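Local coordinates for protein fimbrin (PDB 1RT8) that binds and crosslinks actin filaments through its calponin-homology domains and takes part in cell polarity, cytokinesis, mating and spore formation, at residues F157-P162 with E282-A287; P301-H304 with N308-R311. All blocks are in the same frame, centred on the assembly; numbering follows the deposited sequence.

Contact 1: F157-P162 with E282-A287; sequences FLRLPP and EGEREA
Arg159 NH1 stands 3.8 Å from Glu284 OE1, a long salt bridge without a hydrogen bond and the one place where residues 157-162 and 282-287 touch. The carboxylate oxygen lies at the edge of the guanidinium, near its plane, yet the two flat groups are turned 38° against each other and the side chains cross at about a right angle. With a single approach of this length, the pairing is probably mainly electrostatic. Arginine suits the place because the backbones stay far apart: the nearest CA atoms, of Arg159 and Ala287, are separated by 12.3 Å. Glu284 bends at chi2 (-53°), which brings its end nearer to the loop than its CB direction suggests. Each charge has a stronger mate elsewhere: Arg159 NH2 pairs with Asp155, and Glu284 OE2 with Arg379, giving a chain of alternating charges. On the arginine side, a type I turn from Phe157 to Leu160, closed by Leu160 N to Phe157 O at 3.1 Å, joins helix 154-157 to helix 162-176 of actin-binding region 1. Glu284 rides on the first turn of helix 282-296 in actin-binding region 2, and Ala287 of the same helix packs against Phe306 and Phe307 of helix 306-309.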
ATOM      1  N   PHE A 157       2.775  -9.606  13.236  1.00 44.11           N
ATOM      2  CA  PHE A 157       2.735  -8.321  13.918  1.00 43.12           C
ATOM      3  C   PHE A 157       3.249  -7.199  13.013  1.00 42.37           C
ATOM      4  O   PHE A 157       2.632  -6.139  12.915  1.00 42.18           O
ATOM      5  CB  PHE A 157       3.585  -8.384  15.187  1.00 43.76           C
ATOM      6  CG  PHE A 157       3.542  -7.128  16.007  1.00 46.12           C
ATOM      7  CD1 PHE A 157       2.386  -6.770  16.692  1.00 45.76           C
ATOM      8  CD2 PHE A 157       4.651  -6.290  16.085  1.00 46.25           C
ATOM      9  CE1 PHE A 157       2.333  -5.597  17.442  1.00 46.60           C
ATOM     10  CE2 PHE A 157       4.607  -5.113  16.835  1.00 46.84           C
ATOM     11  CZ  PHE A 157       3.444  -4.766  17.514  1.00 47.08           C
ATOM     12  N   LEU A 158       4.373  -7.448  12.344  1.00 41.31           N
ATOM     13  CA  LEU A 158       4.983  -6.458  11.464  1.00 41.44           C
ATOM     14  C   LEU A 158       4.234  -6.178  10.168  1.00 42.36           C
ATOM     15  O   LEU A 158       4.671  -5.353   9.367  1.00 42.58           O
ATOM     16  CB  LEU A 158       6.432  -6.851  11.149  1.00 40.39           C
ATOM     17  CG  LEU A 158       7.415  -6.727  12.317  1.00 40.40           C
ATOM     18  CD1 LEU A 158       8.812  -7.118  11.858  1.00 41.22           C
ATOM     19  CD2 LEU A 158       7.404  -5.303  12.854  1.00 39.60           C
ATOM     20  N   ARG A 159       3.111  -6.860   9.954  1.00 43.57           N
ATOM     21  CA  ARG A 159       2.310  -6.624   8.758  1.00 44.38           C
ATOM     22  C   ARG A 159       0.998  -5.946   9.122  1.00 42.50           C
ATOM     23  O   ARG A 159       0.151  -5.704   8.265  1.00 42.18           O
ATOM     24  CB  ARG A 159       2.056  -7.930   8.003  1.00 46.97           C
ATOM     25  CG  ARG A 159       3.283  -8.379   7.232  1.00 51.51           C
ATOM     26  CD  ARG A 159       3.049  -9.649   6.457  1.00 55.73           C
ATOM     27  NE  ARG A 159       2.741 -10.775   7.329  1.00 58.28           N
ATOM     28  CZ  ARG A 159       2.799 -12.044   6.941  1.00 60.31           C
ATOM     29  NH1 ARG A 159       3.160 -12.335   5.696  1.00 60.63           N
ATOM     30  NH2 ARG A 159       2.498 -13.017   7.793  1.00 60.11           N
ATOM     31  N   LEU A 160       0.844  -5.636  10.405  1.00 41.76           N
ATOM     32  CA  LEU A 160      -0.347  -4.965  10.899  1.00 38.65           C
ATOM     33  C   LEU A 160      -0.268  -3.498  10.500  1.00 38.36           C
ATOM     34  O   LEU A 160       0.803  -2.998  10.158  1.00 35.22           O
ATOM     35  CB  LEU A 160      -0.416  -5.067  12.420  1.00 39.60           C
ATOM     36  CG  LEU A 160      -0.587  -6.454  13.030  1.00 39.06           C
ATOM     37  CD1 LEU A 160      -0.491  -6.345  14.544  1.00 41.13           C
ATOM     38  CD2 LEU A 160      -1.931  -7.029  12.613  1.00 40.77           C
ATOM     39  N   PRO A 161      -1.405  -2.787  10.529  1.00 38.51           N
ATOM     40  CA  PRO A 161      -1.341  -1.371  10.156  1.00 37.81           C
ATOM     41  C   PRO A 161      -0.620  -0.595  11.266  1.00 38.05           C
ATOM     42  O   PRO A 161      -0.523  -1.077  12.394  1.00 36.66           O
ATOM     43  CB  PRO A 161      -2.809  -0.985  10.011  1.00 38.75           C
ATOM     44  CG  PRO A 161      -3.496  -1.890  11.012  1.00 40.19           C
ATOM     45  CD  PRO A 161      -2.789  -3.210  10.808  1.00 38.70           C
ATOM     46  N   PRO A 162      -0.097   0.605  10.950  1.00 38.05           N
ATOM     47  CA  PRO A 162       0.623   1.465  11.902  1.00 37.71           C
ATOM     48  C   PRO A 162      -0.027   1.561  13.288  1.00 37.17           C
ATOM     49  O   PRO A 162       0.622   1.313  14.309  1.00 36.65           O
ATOM     50  CB  PRO A 162       0.648   2.816  11.191  1.00 38.35           C
ATOM     51  CG  PRO A 162       0.735   2.425   9.752  1.00 39.54           C
ATOM     52  CD  PRO A 162      -0.253   1.283   9.649  1.00 37.14           C
ATOM     53  N   GLU A 282       8.420 -18.044  -2.949  1.00 37.20           N
ATOM     54  CA  GLU A 282       7.424 -17.773  -3.980  1.00 35.97           C
ATOM     55  C   GLU A 282       6.036 -17.764  -3.344  1.00 33.84           C
ATOM     56  O   GLU A 282       5.184 -16.944  -3.693  1.00 33.10           O
ATOM     57  CB  GLU A 282       7.481 -18.825  -5.090  1.00 37.74           C
ATOM     58  CG  GLU A 282       6.284 -18.766  -6.032  1.00 40.65           C
ATOM     59  CD  GLU A 282       6.575 -19.328  -7.407  1.00 43.88           C
ATOM     60  OE1 GLU A 282       7.038 -20.486  -7.508  1.00 45.41           O
ATOM     61  OE2 GLU A 282       6.333 -18.605  -8.393  1.00 45.26           O
ATOM     62  N   GLY A 283       5.827 -18.675  -2.395  1.00 33.03           N
ATOM     63  CA  GLY A 283       4.552 -18.751  -1.712  1.00 28.42           C
ATOM     64  C   GLY A 283       4.234 -17.474  -0.960  1.00 27.53           C
ATOM     65  O   GLY A 283       3.093 -17.003  -0.987  1.00 25.10           O
ATOM     66  N   GLU A 284       5.233 -16.908  -0.283  1.00 25.75           N
ATOM     67  CA  GLU A 284       5.027 -15.675   0.471  1.00 27.11           C
ATOM     68  C   GLU A 284       4.708 -14.510  -0.458  1.00 26.91           C
ATOM     69  O   GLU A 284       3.844 -13.684  -0.152  1.00 24.91           O
ATOM     70  CB  GLU A 284       6.261 -15.319   1.311  1.00 30.51           C
ATOM     71  CG  GLU A 284       6.475 -16.184   2.552  1.00 36.06           C
ATOM     72  CD  GLU A 284       5.246 -16.252   3.449  1.00 38.62           C
ATOM     73  OE1 GLU A 284       4.655 -15.197   3.748  1.00 40.26           O
ATOM     74  OE2 GLU A 284       4.872 -17.367   3.864  1.00 40.46           O
ATOM     75  N   ARG A 285       5.401 -14.446  -1.593  1.00 26.83           N
ATOM     76  CA  ARG A 285       5.170 -13.364  -2.547  1.00 26.07           C
ATOM     77  C   ARG A 285       3.754 -13.414  -3.116  1.00 26.23           C
ATOM     78  O   ARG A 285       3.075 -12.388  -3.194  1.00 25.84           O
ATOM     79  CB  ARG A 285       6.201 -13.417  -3.677  1.00 26.23           C
ATOM     80  CG  ARG A 285       7.584 -12.909  -3.263  1.00 25.67           C
ATOM     81  CD  ARG A 285       7.496 -11.488  -2.750  1.00 28.59           C
ATOM     82  NE  ARG A 285       6.896 -10.595  -3.741  1.00 28.51           N
ATOM     83  CZ  ARG A 285       6.140  -9.544  -3.439  1.00 30.87           C
ATOM     84  NH1 ARG A 285       5.895  -9.251  -2.173  1.00 30.68           N
ATOM     85  NH2 ARG A 285       5.606  -8.799  -4.400  1.00 30.57           N
ATOM     86  N   GLU A 286       3.308 -14.604  -3.509  1.00 26.15           N
ATOM     87  CA  GLU A 286       1.961 -14.746  -4.050  1.00 25.47           C
ATOM     88  C   GLU A 286       0.972 -14.278  -2.997  1.00 23.82           C
ATOM     89  O   GLU A 286       0.032 -13.548  -3.303  1.00 22.97           O
ATOM     90  CB  GLU A 286       1.661 -16.207  -4.430  1.00 26.14           C
ATOM     91  CG  GLU A 286       2.548 -16.769  -5.543  1.00 30.16           C
ATOM     92  CD  GLU A 286       2.105 -18.147  -6.016  1.00 32.56           C
ATOM     93  OE1 GLU A 286       1.582 -18.924  -5.195  1.00 35.64           O
ATOM     94  OE2 GLU A 286       2.293 -18.467  -7.205  1.00 32.88           O
ATOM     95  N   ALA A 287       1.199 -14.687  -1.751  1.00 23.14           N
ATOM     96  CA  ALA A 287       0.324 -14.311  -0.646  1.00 24.99           C
ATOM     97  C   ALA A 287       0.220 -12.791  -0.520  1.00 25.42           C
ATOM     98  O   ALA A 287      -0.875 -12.254  -0.342  1.00 27.11           O
ATOM     99  CB  ALA A 287       0.836 -14.925   0.674  1.00 22.26           C
TER

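Contact 2: P301-H304 with N308-R311; sequences PSIH and NNLR
Ile303 lays its CG2 methyl against the side chain of Asn309, 4.1 Å from Asn309 CB, and the two side chains meet at a slant. Its other branch reaches a different neighbour: CD1 lies 4.1 Å from Leu310 CD2, where the two side chains cross nearly at right angles. The split follows from chi1 of Ile303 (-60°), which sets CG1 beside the backbone N and CG2 opposite it; a beta-branched residue can thus serve two neighbours at once. Both apolar residues are buried and share Ile315 of helix 314-323, with Leu294 of helix 282-296 meeting Ile303 and Val386 of helix 379-397 meeting Leu310. The contact brings together the two ends of the short excursion around helix 306-309 in the third calponin-homology domain, between helices 282-296 and 314-323. Asn309 suits the border of this core: its short polar side chain lies between the Ile303 methyl and the loop backbone at His304. An alanine here would probably open a gap beside that methyl and leave the backbone around His304 without a polar side chain facing it. Aliphatic contact thus lines the inner side, while a polar side chain borders the partly exposed one.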
ATOM      1  N   PRO A 301     -12.683  -6.549   6.854  1.00 41.42           N
ATOM      2  CA  PRO A 301     -11.429  -6.442   7.609  1.00 38.53           C
ATOM      3  C   PRO A 301     -10.314  -6.602   6.617  1.00 37.16           C
ATOM      4  O   PRO A 301     -10.092  -7.714   6.143  1.00 37.80           O
ATOM      5  CB  PRO A 301     -11.460  -7.636   8.580  1.00 38.60           C
ATOM      6  CG  PRO A 301     -12.850  -8.219   8.430  1.00 36.77           C
ATOM      7  CD  PRO A 301     -13.288  -7.874   7.030  1.00 37.22           C
ATOM      8  N   SER A 302      -9.632  -5.512   6.279  1.00 35.47           N
ATOM      9  CA  SER A 302      -8.530  -5.604   5.328  1.00 34.29           C
ATOM     10  C   SER A 302      -7.671  -6.758   5.791  1.00 30.93           C
ATOM     11  O   SER A 302      -7.571  -7.008   6.991  1.00 30.45           O
ATOM     12  CB  SER A 302      -7.681  -4.345   5.357  1.00 34.60           C
ATOM     13  OG  SER A 302      -8.499  -3.212   5.122  1.00 40.70           O
ATOM     14  N   ILE A 303      -7.041  -7.443   4.847  1.00 28.78           N
ATOM     15  CA  ILE A 303      -6.191  -8.579   5.170  1.00 25.88           C
ATOM     16  C   ILE A 303      -4.781  -8.175   5.599  1.00 27.58           C
ATOM     17  O   ILE A 303      -4.154  -7.317   4.967  1.00 23.72           O
ATOM     18  CB  ILE A 303      -6.054  -9.516   3.948  1.00 26.99           C
ATOM     19  CG1 ILE A 303      -7.423 -10.032   3.522  1.00 26.12           C
ATOM     20  CG2 ILE A 303      -5.079 -10.651   4.260  1.00 24.73           C
ATOM     21  CD1 ILE A 303      -7.445 -10.553   2.117  1.00 21.85           C
ATOM     22  N   HIS A 304      -4.276  -8.802   6.658  1.00 25.90           N
ATOM     23  CA  HIS A 304      -2.916  -8.519   7.130  1.00 28.28           C
ATOM     24  C   HIS A 304      -2.170  -9.819   7.387  1.00 29.27           C
ATOM     25  O   HIS A 304      -0.980  -9.824   7.704  1.00 30.51           O
ATOM     26  CB  HIS A 304      -2.968  -7.650   8.395  1.00 30.02           C
ATOM     27  CG  HIS A 304      -3.464  -6.255   8.137  1.00 31.04           C
ATOM     28  ND1 HIS A 304      -2.696  -5.304   7.502  1.00 32.50           N
ATOM     29  CD2 HIS A 304      -4.673  -5.678   8.351  1.00 32.18           C
ATOM     30  CE1 HIS A 304      -3.408  -4.204   7.329  1.00 31.18           C
ATOM     31  NE2 HIS A 304      -4.611  -4.404   7.834  1.00 33.80           N
ATOM     32  N   ASN A 308      -4.413 -16.845   7.450  1.00 27.10           N
ATOM     33  CA  ASN A 308      -5.320 -16.999   8.579  1.00 26.80           C
ATOM     34  C   ASN A 308      -6.608 -16.206   8.382  1.00 25.31           C
ATOM     35  O   ASN A 308      -7.673 -16.631   8.830  1.00 25.81           O
ATOM     36  CB  ASN A 308      -4.660 -16.575   9.898  1.00 26.05           C
ATOM     37  CG  ASN A 308      -3.695 -17.626  10.434  1.00 31.21           C
ATOM     38  OD1 ASN A 308      -4.098 -18.750  10.769  1.00 30.61           O
ATOM     39  ND2 ASN A 308      -2.410 -17.270  10.510  1.00 27.28           N
ATOM     40  N   ASN A 309      -6.521 -15.079   7.690  1.00 22.82           N
ATOM     41  CA  ASN A 309      -7.692 -14.232   7.478  1.00 22.52           C
ATOM     42  C   ASN A 309      -8.779 -14.766   6.534  1.00 21.41           C
ATOM     43  O   ASN A 309      -9.857 -14.174   6.454  1.00 22.33           O
ATOM     44  CB  ASN A 309      -7.261 -12.844   6.986  1.00 23.32           C
ATOM     45  CG  ASN A 309      -6.329 -12.127   7.957  1.00 26.92           C
ATOM     46  OD1 ASN A 309      -6.210 -12.496   9.133  1.00 30.01           O
ATOM     47  ND2 ASN A 309      -5.674 -11.081   7.469  1.00 20.65           N
ATOM     48  N   LEU A 310      -8.518 -15.859   5.818  1.00 21.19           N
ATOM     49  CA  LEU A 310      -9.517 -16.412   4.895  1.00 20.76           C
ATOM     50  C   LEU A 310     -10.149 -17.694   5.429  1.00 22.71           C
ATOM     51  O   LEU A 310     -11.001 -18.297   4.762  1.00 20.84           O
ATOM     52  CB  LEU A 310      -8.888 -16.741   3.533  1.00 19.72           C
ATOM     53  CG  LEU A 310      -8.050 -15.658   2.848  1.00 24.00           C
ATOM     54  CD1 LEU A 310      -7.712 -16.079   1.420  1.00 22.52           C
ATOM     55  CD2 LEU A 310      -8.826 -14.381   2.834  1.00 24.98           C
ATOM     56  N   ARG A 311      -9.726 -18.114   6.620  1.00 20.86           N
ATOM     57  CA  ARG A 311     -10.235 -19.350   7.202  1.00 22.19           C
ATOM     58  C   ARG A 311     -11.734 -19.440   7.500  1.00 22.54           C
ATOM     59  O   ARG A 311     -12.301 -20.522   7.426  1.00 23.78           O
ATOM     60  CB  ARG A 311      -9.444 -19.693   8.463  1.00 22.67           C
ATOM     61  CG  ARG A 311      -7.969 -19.980   8.206  1.00 25.72           C
ATOM     62  CD  ARG A 311      -7.322 -20.541   9.461  1.00 29.89           C
ATOM     63  NE  ARG A 311      -5.881 -20.716   9.312  1.00 38.20           N
ATOM     64  CZ  ARG A 311      -5.120 -21.370  10.187  1.00 42.67           C
ATOM     65  NH1 ARG A 311      -5.672 -21.904  11.268  1.00 42.39           N
ATOM     66  NH2 ARG A 311      -3.812 -21.498   9.975  1.00 43.93           N
TER

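In the fold
His304 links the two contacts, whose centres lie 11 Å apart. Its ND1 probably hydrogen-bonds to Arg159 O at 3.0 Å, and Pro161 CD packs on His304 CE1 at 3.7 Å, so the loop 157-162 meets the third calponin-homology domain at two places: through the arginine side chain at 282-287 and through the Arg159 carbonyl and the Pro161 ring at His304. Contact 2 is internal to that domain and joins the loop before helix 306-309 to the residues at its end, whereas contact 1 spans the two actin-binding regions. A sulfate ion, probably from the crystallisation liquor, sits about 3 Å from the His304 side chain, close to this junction of the two regions.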